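Local coordinates for periplasmic binding protein (Veillonella parvula, PDB 4N01) that probably captures a solute in the periplasm and delivers it to a membrane transporter, at residues A[203-213]-A[233-242]; A[263-273]-A[299-310]. One frame throughout, in Å; residues are numbered along the deposited sequence.

In the fold
Interactions 1 and 2 build the two borders of one four-stranded parallel sheet, ordered 238-240, 209-214, 266-270, 306-309, in the alpha/beta fold of a periplasmic binding protein. Each pairs an inner strand with an outermost one, and the inner strands are neighbours: F212 O of interaction 1 meets I268 N of interaction 2, and D265 OD2 takes the backbone N of R210. Interaction 1 is mostly buried, yet its polar grip, R208 on D239, lies where a helix end turns into the strand. Interaction 2 is only partly buried: isoleucines and valines fill its middle, with a histidine-tyrosine stack at the start of its strands and charged side chains at the far end.

Interaction 1 of 2, residues A[203-213]-A[233-242]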
loop_
_atom_site.group_PDB
_atom_site.type_symbol
_atom_site.label_atom_id
_atom_site.label_comp_id
_atom_site.label_asym_id
_atom_site.label_seq_id
_atom_site.Cartn_x
_atom_site.Cartn_y
_atom_site.Cartn_z
ATOM N N LEU A 203 -10.991 -9.340 19.115
ATOM C CA LEU A 203 -11.605 -8.015 19.148
ATOM C C LEU A 203 -13.113 -8.063 19.323
ATOM O O LEU A 203 -13.747 -7.023 19.502
ATOM C CB LEU A 203 -11.292 -7.243 17.869
ATOM C CG LEU A 203 -9.810 -6.964 17.649
ATOM C CD1 LEU A 203 -9.603 -6.193 16.362
ATOM C CD2 LEU A 203 -9.282 -6.170 18.843
ATOM N N LYS A 204 -13.680 -9.263 19.261
ATOM C CA LYS A 204 -15.120 -9.424 19.409
ATOM C C LYS A 204 -15.581 -8.770 20.715
ATOM O O LYS A 204 -15.003 -9.019 21.775
ATOM C CB LYS A 204 -15.505 -10.906 19.391
ATOM C CG LYS A 204 -16.848 -11.174 18.724
ATOM C CD LYS A 204 -17.673 -12.185 19.514
ATOM C CE LYS A 204 -18.946 -12.568 18.774
ATOM N NZ LYS A 204 -19.475 -13.880 19.240
ATOM N N ASP A 205 -16.577 -7.895 20.615
ATOM C CA ASP A 205 -17.201 -7.279 21.792
ATOM C C ASP A 205 -16.314 -6.276 22.543
ATOM O O ASP A 205 -16.632 -5.889 23.669
ATOM C CB ASP A 205 -17.734 -8.343 22.760
ATOM C CG ASP A 205 -18.774 -9.242 22.125
ATOM O OD1 ASP A 205 -19.607 -8.735 21.341
ATOM O OD2 ASP A 205 -18.759 -10.460 22.411
ATOM N N LEU A 206 -15.212 -5.862 21.924
ATOM C CA LEU A 206 -14.475 -4.680 22.384
ATOM C C LEU A 206 -15.000 -3.463 21.625
ATOM O O LEU A 206 -15.347 -3.569 20.448
ATOM C CB LEU A 206 -12.966 -4.826 22.139
ATOM C CG LEU A 206 -12.275 -6.024 22.800
ATOM C CD1 LEU A 206 -10.768 -5.960 22.562
ATOM C CD2 LEU A 206 -12.592 -6.077 24.288
ATOM N N PRO A 207 -15.057 -2.298 22.288
ATOM C CA PRO A 207 -15.571 -1.080 21.638
ATOM C C PRO A 207 -14.729 -0.630 20.452
ATOM O O PRO A 207 -13.504 -0.775 20.476
ATOM C CB PRO A 207 -15.494 -0.016 22.744
ATOM C CG PRO A 207 -14.520 -0.572 23.761
ATOM C CD PRO A 207 -14.703 -2.072 23.701
ATOM N N ARG A 208 -15.370 -0.074 19.425
ATOM C CA ARG A 208 -14.633 0.427 18.275
ATOM C C ARG A 208 -13.992 1.759 18.656
ATOM O O ARG A 208 -14.452 2.436 19.577
ATOM C CB ARG A 208 -15.578 0.619 17.080
ATOM C CG ARG A 208 -16.391 -0.630 16.721
ATOM C CD ARG A 208 -17.206 -0.412 15.454
ATOM N NE ARG A 208 -16.336 -0.175 14.303
ATOM C CZ ARG A 208 -15.806 -1.141 13.564
ATOM N NH1 ARG A 208 -16.053 -2.411 13.866
ATOM N NH2 ARG A 208 -15.022 -0.840 12.533
ATOM N N LYS A 209 -12.938 2.136 17.950
ATOM C CA LYS A 209 -12.233 3.381 18.254
ATOM C C LYS A 209 -12.177 4.281 17.031
ATOM O O LYS A 209 -12.130 3.795 15.901
ATOM C CB LYS A 209 -10.804 3.077 18.716
ATOM C CG LYS A 209 -10.738 2.249 19.976
ATOM C CD LYS A 209 -11.264 3.011 21.177
ATOM C CE LYS A 209 -11.120 2.165 22.438
ATOM N NZ LYS A 209 -11.439 2.937 23.661
ATOM N N ARG A 210 -12.177 5.592 17.253
ATOM C CA ARG A 210 -12.088 6.537 16.144
ATOM C C ARG A 210 -10.648 6.978 15.944
ATOM O O ARG A 210 -9.951 7.288 16.914
ATOM C CB ARG A 210 -13.010 7.722 16.401
ATOM C CG ARG A 210 -14.460 7.327 16.211
ATOM C CD ARG A 210 -15.398 8.207 16.980
ATOM N NE ARG A 210 -15.422 9.590 16.506
ATOM C CZ ARG A 210 -16.082 10.004 15.424
ATOM N NH1 ARG A 210 -16.753 9.134 14.674
ATOM N NH2 ARG A 210 -16.066 11.288 15.083
ATOM N N VAL A 211 -10.189 6.970 14.696
ATOM C CA VAL A 211 -8.776 7.254 14.413
ATOM C C VAL A 211 -8.600 8.336 13.340
ATOM O O VAL A 211 -9.477 8.566 12.517
ATOM C CB VAL A 211 -7.987 5.975 14.022
ATOM C CG1 VAL A 211 -8.169 4.896 15.091
ATOM C CG2 VAL A 211 -8.424 5.443 12.643
ATOM N N PHE A 212 -7.462 9.008 13.365
ATOM C CA PHE A 212 -7.128 9.994 12.352
ATOM C C PHE A 212 -5.752 9.636 11.820
ATOM O O PHE A 212 -4.824 9.380 12.591
ATOM C CB PHE A 212 -7.117 11.397 12.972
ATOM C CG PHE A 212 -6.558 12.459 12.066
ATOM C CD1 PHE A 212 -7.266 12.877 10.940
ATOM C CD2 PHE A 212 -5.341 13.056 12.349
ATOM C CE1 PHE A 212 -6.746 13.866 10.103
ATOM C CE2 PHE A 212 -4.820 14.046 11.525
ATOM C CZ PHE A 212 -5.522 14.449 10.399
ATOM N N ILE A 213 -5.619 9.575 10.501
ATOM C CA ILE A 213 -4.324 9.278 9.903
ATOM C C ILE A 213 -3.604 10.578 9.531
ATOM O O ILE A 213 -4.111 11.386 8.745
ATOM C CB ILE A 213 -4.464 8.396 8.647
ATOM C CG1 ILE A 213 -5.073 7.042 9.024
ATOM C CG2 ILE A 213 -3.102 8.194 8.017
ATOM C CD1 ILE A 213 -6.570 7.000 8.946
ATOM N N LEU A 233 -8.532 -0.584 8.043
ATOM C CA LEU A 233 -8.616 -0.195 9.451
ATOM C C LEU A 233 -9.966 -0.555 10.067
ATOM O O LEU A 233 -10.046 -0.893 11.252
ATOM C CB LEU A 233 -8.317 1.311 9.639
ATOM C CG LEU A 233 -6.850 1.683 9.391
ATOM C CD1 LEU A 233 -6.673 3.203 9.474
ATOM C CD2 LEU A 233 -5.944 0.969 10.395
ATOM N N LYS A 234 -11.024 -0.528 9.265
ATOM C CA LYS A 234 -12.336 -0.949 9.758
ATOM C C LYS A 234 -12.334 -2.418 10.204
ATOM O O LYS A 234 -13.115 -2.814 11.072
ATOM C CB LYS A 234 -13.419 -0.703 8.700
ATOM C CG LYS A 234 -13.822 0.759 8.590
ATOM C CD LYS A 234 -14.943 0.977 7.583
ATOM C CE LYS A 234 -15.489 2.400 7.706
ATOM N NZ LYS A 234 -16.369 2.790 6.565
ATOM N N LEU A 235 -11.447 -3.220 9.628
ATOM C CA LEU A 235 -11.370 -4.641 9.997
ATOM C C LEU A 235 -10.973 -4.879 11.464
ATOM O O LEU A 235 -11.244 -5.954 12.012
ATOM C CB LEU A 235 -10.387 -5.386 9.083
ATOM C CG LEU A 235 -10.765 -5.482 7.605
ATOM C CD1 LEU A 235 -9.594 -6.122 6.857
ATOM C CD2 LEU A 235 -12.044 -6.289 7.395
ATOM N N ILE A 236 -10.318 -3.902 12.088
ATOM C CA ILE A 236 -9.895 -4.049 13.481
ATOM C C ILE A 236 -10.563 -3.023 14.382
ATOM O O ILE A 236 -10.007 -2.630 15.406
ATOM C CB ILE A 236 -8.360 -3.950 13.663
ATOM C CG1 ILE A 236 -7.828 -2.632 13.082
ATOM C CG2 ILE A 236 -7.664 -5.157 13.029
ATOM C CD1 ILE A 236 -6.355 -2.333 13.493
ATOM N N GLY A 237 -11.746 -2.576 13.983
ATOM C CA GLY A 237 -12.516 -1.668 14.807
ATOM C C GLY A 237 -11.885 -0.297 14.928
ATOM O O GLY A 237 -12.045 0.371 15.944
ATOM N N ALA A 238 -11.151 0.119 13.901
ATOM C CA ALA A 238 -10.553 1.452 13.896
ATOM C C ALA A 238 -11.229 2.242 12.783
ATOM O O ALA A 238 -11.042 1.943 11.607
ATOM C CB ALA A 238 -9.055 1.357 13.651
ATOM N N ASP A 239 -12.043 3.226 13.150
ATOM C CA ASP A 239 -12.856 3.944 12.169
ATOM C C ASP A 239 -12.271 5.312 11.824
ATOM O O ASP A 239 -12.196 6.183 12.679
ATOM C CB ASP A 239 -14.276 4.119 12.706
ATOM C CG ASP A 239 -15.020 2.802 12.824
ATOM O OD1 ASP A 239 -14.924 1.976 11.884
ATOM O OD2 ASP A 239 -15.715 2.596 13.850
ATOM N N ASN A 240 -11.863 5.489 10.571
ATOM C CA ASN A 240 -11.248 6.733 10.098
ATOM C C ASN A 240 -12.219 7.908 10.181
ATOM O O ASN A 240 -13.273 7.887 9.532
ATOM C CB ASN A 240 -10.767 6.531 8.647
ATOM C CG ASN A 240 -10.083 7.761 8.067
ATOM O OD1 ASN A 240 -9.939 8.781 8.740
ATOM N ND2 ASN A 240 -9.620 7.650 6.815
ATOM N N VAL A 241 -11.888 8.923 10.987
ATOM C CA VAL A 241 -12.830 10.033 11.191
ATOM C C VAL A 241 -12.996 10.916 9.966
ATOM O O VAL A 241 -13.928 11.736 9.904
ATOM C CB VAL A 241 -12.457 10.933 12.402
ATOM C CG1 VAL A 241 -12.542 10.137 13.710
ATOM C CG2 VAL A 241 -11.071 11.522 12.214
HETATM N N MSE A 242 -12.100 10.770 8.993
HETATM C CA MSE A 242 -12.216 11.559 7.766
HETATM C C MSE A 242 -13.057 10.841 6.701
HETATM O O MSE A 242 -13.363 11.413 5.658
HETATM C CB MSE A 242 -10.833 11.942 7.201
HETATM C CG MSE A 242 -9.966 12.726 8.188
HETATM SE SE MSE A 242 -10.873 14.315 8.933
HETATM C CE MSE A 242 -10.471 15.534 7.473
HETATM O O HOH W 1 -15.003 -4.901 12.329
HETATM O O HOH W 2 -7.733 10.284 8.793
#
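K209, R210 and V211 pair in parallel with A238, D239 and N240, the short strand axes 4.5 Å apart and inclined at 49°, tied by four backbone bonds: K209 N–G237 O, D239 N–K209 O, V211 N–D239 O and V241 N–V211 O. R208 forms a bidentate, side-on salt bridge with D239: NE reaches OD2 and NH2 reaches OD1, each at 2.9 Å, both on the syn side, with guanidinium and carboxylate planes 24° apart. The bend at chi3 (63°) swings the guanidinium over G237, whose CA lies against one face. R208 NH2 also bonds K234 O at 3.1 Å, on a lone pair in the carbonyl plane. At this helix end G237, with positive phi, closes a Schellman motif, and its N shares K234 O.

On one side of the sheet V211 CG1 packs on A238 CB at 3.9 Å, while I213 CD1 meets L233 CD1 tip to tip. I213 CD1 also crosses the N240 amide, whose ND2 bonds A224 O and whose OD1 accepts from M242 N in an Asx turn. On the other side, V241 CG1 lies over a face of the R210 guanidinium, whose NH2 is held by Q262 O. CG of M242, a selenomethionine, approaches the F212 ring at its edge, and the M242 SE makes an oblique Met-aromatic contact. Near the turn before the strand, L203 CD1 comes within 3.7 Å of I236 CB.

Helix 228-234 lies in the connection between the two parallel strands, as in a beta-alpha-beta crossover; helix 320-332 packs on L203, K209 and I236, strand 266-270 flanks V211, and strand 221-224 touches F212.

Interaction 2 of 2, residues A[263-273]-A[299-310]; sequences NPDYIIIADYG and TAVKEGHFIRVK
The Y266 and H305 rings form an offset stack, centroids 4.2 Å apart and planes at 13°, with Y266 CE1 over one face of the imidazole and E303 CB over the other. D265 O lies at the imidazole edge, 3.0 Å from H305 CD2, and has no hydrogen-bonding partner although the contact buries it. I307 CD1 touches Y266 CD1 at 3.5 Å. Farther along, I268 CG2 presses on V309 CG1 at 3.6 Å, while beside I267 and I269 the F306 ring meets both CD1 methyls obliquely. I267 CG1 also packs on A300 CB.

At the far end, R308 NE bonds D271 OD1 at 3.0 Å from above the carboxylate plane, a bent salt bridge, with D271 CB over a guanidinium face. D271 CG stands opposite its backbone N (chi1 -177°), which carries the carboxylate toward R308 while OD2 accepts from G273 N in an Asx turn. K310, folded at chi2 and chi3, returns its NZ to D271 O at 2.8 Å. An alanine in place of D271 would probably leave R308 NE without this carboxylate and G273 N without its OD2 acceptor, freeing the turn to shift.

Five backbone bonds position these side chains by holding strands 266-270 and 306-309 parallel, from I267 N on H305 O to D271 N on V309 O. Before them, N263 OD1 takes T299 N at 2.7 Å, fixing helix 299-303 across the strand's start.

Helix 320-332 covers I307 and V309; strand 209-214 is the other neighbour of 266-270; helix 280-290, in the connection between the paired strands as in a beta-alpha-beta crossover, packs on I269 and R308.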
loop_
_atom_site.group_PDB
_atom_site.type_symbol
_atom_site.label_atom_id
_atom_site.label_comp_id
_atom_site.label_asym_id
_atom_site.label_seq_id
_atom_site.Cartn_x
_atom_site.Cartn_y
_atom_site.Cartn_z
ATOM N N ASN A 263 -12.793 14.563 16.934
ATOM C CA ASN A 263 -12.185 14.143 18.199
ATOM C C ASN A 263 -11.708 12.690 18.202
ATOM O O ASN A 263 -12.246 11.866 18.936
ATOM C CB ASN A 263 -13.188 14.348 19.344
ATOM C CG ASN A 263 -12.517 14.400 20.703
ATOM O OD1 ASN A 263 -11.308 14.604 20.793
ATOM N ND2 ASN A 263 -13.301 14.223 21.763
ATOM N N PRO A 264 -10.704 12.363 17.379
ATOM C CA PRO A 264 -10.268 10.963 17.329
ATOM C C PRO A 264 -9.672 10.443 18.640
ATOM O O PRO A 264 -9.069 11.212 19.406
ATOM C CB PRO A 264 -9.183 10.978 16.250
ATOM C CG PRO A 264 -8.681 12.417 16.248
ATOM C CD PRO A 264 -9.892 13.243 16.523
ATOM N N ASP A 265 -9.850 9.143 18.887
ATOM C CA ASP A 265 -9.231 8.447 20.025
ATOM C C ASP A 265 -7.732 8.223 19.814
ATOM O O ASP A 265 -6.951 8.266 20.769
ATOM C CB ASP A 265 -9.907 7.078 20.215
ATOM C CG ASP A 265 -11.368 7.203 20.604
ATOM O OD1 ASP A 265 -11.647 7.919 21.581
ATOM O OD2 ASP A 265 -12.239 6.604 19.921
ATOM N N TYR A 266 -7.340 7.958 18.568
ATOM C CA TYR A 266 -5.932 7.683 18.238
ATOM C C TYR A 266 -5.526 8.478 17.017
ATOM O O TYR A 266 -6.338 8.716 16.127
ATOM C CB TYR A 266 -5.690 6.177 17.982
ATOM C CG TYR A 266 -5.884 5.355 19.224
ATOM C CD1 TYR A 266 -4.801 4.949 19.992
ATOM C CD2 TYR A 266 -7.156 5.027 19.660
ATOM C CE1 TYR A 266 -4.981 4.222 21.161
ATOM C CE2 TYR A 266 -7.354 4.314 20.825
ATOM C CZ TYR A 266 -6.263 3.917 21.572
ATOM O OH TYR A 266 -6.471 3.217 22.730
ATOM N N ILE A 267 -4.269 8.896 16.979
ATOM C CA ILE A 267 -3.711 9.502 15.782
ATOM C C ILE A 267 -2.609 8.597 15.234
ATOM O O ILE A 267 -1.616 8.313 15.911
ATOM C CB ILE A 267 -3.145 10.921 16.060
ATOM C CG1 ILE A 267 -4.290 11.896 16.366
ATOM C CG2 ILE A 267 -2.348 11.414 14.853
ATOM C CD1 ILE A 267 -3.822 13.192 17.014
ATOM N N ILE A 268 -2.798 8.119 14.009
ATOM C CA ILE A 268 -1.847 7.214 13.397
ATOM C C ILE A 268 -0.959 8.039 12.486
ATOM O O ILE A 268 -1.442 8.725 11.588
ATOM C CB ILE A 268 -2.583 6.128 12.573
ATOM C CG1 ILE A 268 -3.446 5.257 13.494
ATOM C CG2 ILE A 268 -1.590 5.266 11.808
ATOM C CD1 ILE A 268 -4.501 4.401 12.738
ATOM N N ILE A 269 0.345 7.960 12.710
ATOM C CA ILE A 269 1.287 8.864 12.075
ATOM C C ILE A 269 2.212 8.092 11.146
ATOM O O ILE A 269 2.876 7.141 11.571
ATOM C CB ILE A 269 2.159 9.557 13.144
ATOM C CG1 ILE A 269 1.295 10.494 14.010
ATOM C CG2 ILE A 269 3.345 10.289 12.497
ATOM C CD1 ILE A 269 2.064 11.112 15.177
ATOM N N ALA A 270 2.271 8.505 9.885
ATOM C CA ALA A 270 3.179 7.871 8.933
ATOM C C ALA A 270 4.615 8.346 9.159
ATOM O O ALA A 270 4.901 9.546 9.148
ATOM C CB ALA A 270 2.740 8.150 7.492
ATOM N N ASP A 271 5.521 7.399 9.357
ATOM C CA ASP A 271 6.933 7.707 9.582
ATOM C C ASP A 271 7.717 7.559 8.268
ATOM O O ASP A 271 7.786 6.467 7.695
ATOM C CB ASP A 271 7.481 6.774 10.677
ATOM C CG ASP A 271 8.933 7.054 11.037
ATOM O OD1 ASP A 271 9.247 7.132 12.247
ATOM O OD2 ASP A 271 9.780 7.183 10.131
ATOM N N TYR A 272 8.309 8.656 7.796
ATOM C CA TYR A 272 9.043 8.653 6.521
ATOM C C TYR A 272 10.566 8.569 6.685
ATOM O O TYR A 272 11.310 9.123 5.877
ATOM C CB TYR A 272 8.663 9.892 5.681
ATOM C CG TYR A 272 7.309 9.778 4.998
ATOM C CD1 TYR A 272 7.196 9.201 3.738
ATOM C CD2 TYR A 272 6.149 10.231 5.616
ATOM C CE1 TYR A 272 5.964 9.086 3.106
ATOM C CE2 TYR A 272 4.910 10.121 4.989
ATOM C CZ TYR A 272 4.826 9.547 3.734
ATOM O OH TYR A 272 3.605 9.433 3.099
ATOM N N GLY A 273 11.026 7.858 7.713
ATOM C CA GLY A 273 12.453 7.724 7.971
ATOM C C GLY A 273 13.126 6.597 7.210
ATOM O O GLY A 273 12.454 5.788 6.567
ATOM N N THR A 299 -8.981 14.149 22.168
ATOM C CA THR A 299 -8.760 12.989 23.038
ATOM C C THR A 299 -7.408 12.297 22.812
ATOM O O THR A 299 -6.658 12.084 23.761
ATOM C CB THR A 299 -9.888 11.961 22.869
ATOM O OG1 THR A 299 -11.113 12.551 23.311
ATOM C CG2 THR A 299 -9.607 10.722 23.695
ATOM N N ALA A 300 -7.106 11.956 21.562
ATOM C CA ALA A 300 -5.816 11.354 21.229
ATOM C C ALA A 300 -4.630 12.176 21.743
ATOM O O ALA A 300 -3.637 11.625 22.231
ATOM C CB ALA A 300 -5.707 11.142 19.714
ATOM N N VAL A 301 -4.723 13.495 21.638
ATOM C CA VAL A 301 -3.629 14.343 22.083
ATOM C C VAL A 301 -3.513 14.343 23.603
ATOM O O VAL A 301 -2.413 14.188 24.146
ATOM C CB VAL A 301 -3.799 15.791 21.556
ATOM C CG1 VAL A 301 -2.692 16.685 22.092
ATOM C CG2 VAL A 301 -3.793 15.795 20.025
ATOM N N LYS A 302 -4.642 14.498 24.290
ATOM C CA LYS A 302 -4.639 14.540 25.750
ATOM C C LYS A 302 -4.138 13.232 26.332
ATOM O O LYS A 302 -3.459 13.228 27.350
ATOM C CB LYS A 302 -6.046 14.817 26.302
ATOM C CG LYS A 302 -6.564 16.227 26.049
ATOM C CD LYS A 302 -7.869 16.496 26.810
ATOM C CE LYS A 302 -9.035 15.708 26.233
ATOM N NZ LYS A 302 -10.334 16.125 26.846
ATOM N N GLU A 303 -4.492 12.119 25.695
ATOM C CA GLU A 303 -4.144 10.794 26.224
ATOM C C GLU A 303 -2.835 10.242 25.656
ATOM O O GLU A 303 -2.393 9.165 26.048
ATOM C CB GLU A 303 -5.298 9.797 25.989
ATOM C CG GLU A 303 -6.542 10.174 26.793
ATOM C CD GLU A 303 -7.744 9.299 26.498
ATOM O OE1 GLU A 303 -7.671 8.456 25.572
ATOM O OE2 GLU A 303 -8.770 9.454 27.200
ATOM N N GLY A 304 -2.225 10.977 24.733
ATOM C CA GLY A 304 -0.958 10.560 24.146
ATOM C C GLY A 304 -1.093 9.313 23.293
ATOM O O GLY A 304 -0.206 8.464 23.251
ATOM N N HIS A 305 -2.215 9.207 22.599
ATOM C CA HIS A 305 -2.491 8.052 21.744
ATOM C C HIS A 305 -1.935 8.255 20.334
ATOM O O HIS A 305 -2.693 8.471 19.380
ATOM C CB HIS A 305 -3.995 7.811 21.669
ATOM C CG HIS A 305 -4.588 7.243 22.916
ATOM N ND1 HIS A 305 -3.844 6.546 23.861
ATOM C CD2 HIS A 305 -5.858 7.241 23.389
ATOM C CE1 HIS A 305 -4.623 6.165 24.845
ATOM N NE2 HIS A 305 -5.862 6.574 24.584
ATOM N N PHE A 306 -0.613 8.192 20.208
ATOM C CA PHE A 306 0.059 8.316 18.916
ATOM C C PHE A 306 0.592 6.963 18.475
ATOM O O PHE A 306 1.316 6.301 19.224
ATOM C CB PHE A 306 1.227 9.306 19.025
ATOM C CG PHE A 306 0.810 10.692 19.440
ATOM C CD1 PHE A 306 0.104 11.510 18.562
ATOM C CD2 PHE A 306 1.108 11.175 20.710
ATOM C CE1 PHE A 306 -0.292 12.796 18.946
ATOM C CE2 PHE A 306 0.714 12.462 21.102
ATOM C CZ PHE A 306 0.013 13.270 20.220
ATOM N N ILE A 307 0.260 6.567 17.249
ATOM C CA ILE A 307 0.608 5.246 16.736
ATOM C C ILE A 307 1.412 5.358 15.444
ATOM O O ILE A 307 1.027 6.061 14.512
ATOM C CB ILE A 307 -0.660 4.435 16.476
ATOM C CG1 ILE A 307 -1.366 4.175 17.805
ATOM C CG2 ILE A 307 -0.337 3.107 15.800
ATOM C CD1 ILE A 307 -2.624 3.437 17.650
ATOM N N ARG A 308 2.542 4.668 15.405
ATOM C CA ARG A 308 3.480 4.776 14.284
ATOM C C ARG A 308 3.186 3.738 13.217
ATOM O O ARG A 308 3.010 2.561 13.536
ATOM C CB ARG A 308 4.894 4.553 14.811
ATOM C CG ARG A 308 6.000 4.688 13.777
ATOM C CD ARG A 308 7.325 4.353 14.420
ATOM N NE ARG A 308 8.455 4.575 13.520
ATOM C CZ ARG A 308 8.853 3.701 12.606
ATOM N NH1 ARG A 308 8.195 2.558 12.469
ATOM N NH2 ARG A 308 9.900 3.967 11.831
ATOM N N VAL A 309 3.132 4.152 11.953
ATOM C CA VAL A 309 3.076 3.181 10.855
ATOM C C VAL A 309 4.004 3.603 9.738
ATOM O O VAL A 309 4.406 4.764 9.662
ATOM C CB VAL A 309 1.659 3.056 10.236
ATOM C CG1 VAL A 309 0.649 2.552 11.263
ATOM C CG2 VAL A 309 1.209 4.395 9.616
ATOM N N LYS A 310 4.342 2.654 8.872
ATOM C CA LYS A 310 4.926 2.979 7.580
ATOM C C LYS A 310 3.787 3.017 6.581
ATOM O O LYS A 310 2.814 2.270 6.717
ATOM C CB LYS A 310 5.930 1.915 7.152
ATOM C CG LYS A 310 7.079 1.731 8.134
ATOM C CD LYS A 310 7.911 2.997 8.242
ATOM C CE LYS A 310 8.714 3.213 6.966
ATOM N NZ LYS A 310 9.552 4.462 7.032
HETATM O O HOH W 3 -9.254 7.020 23.783
#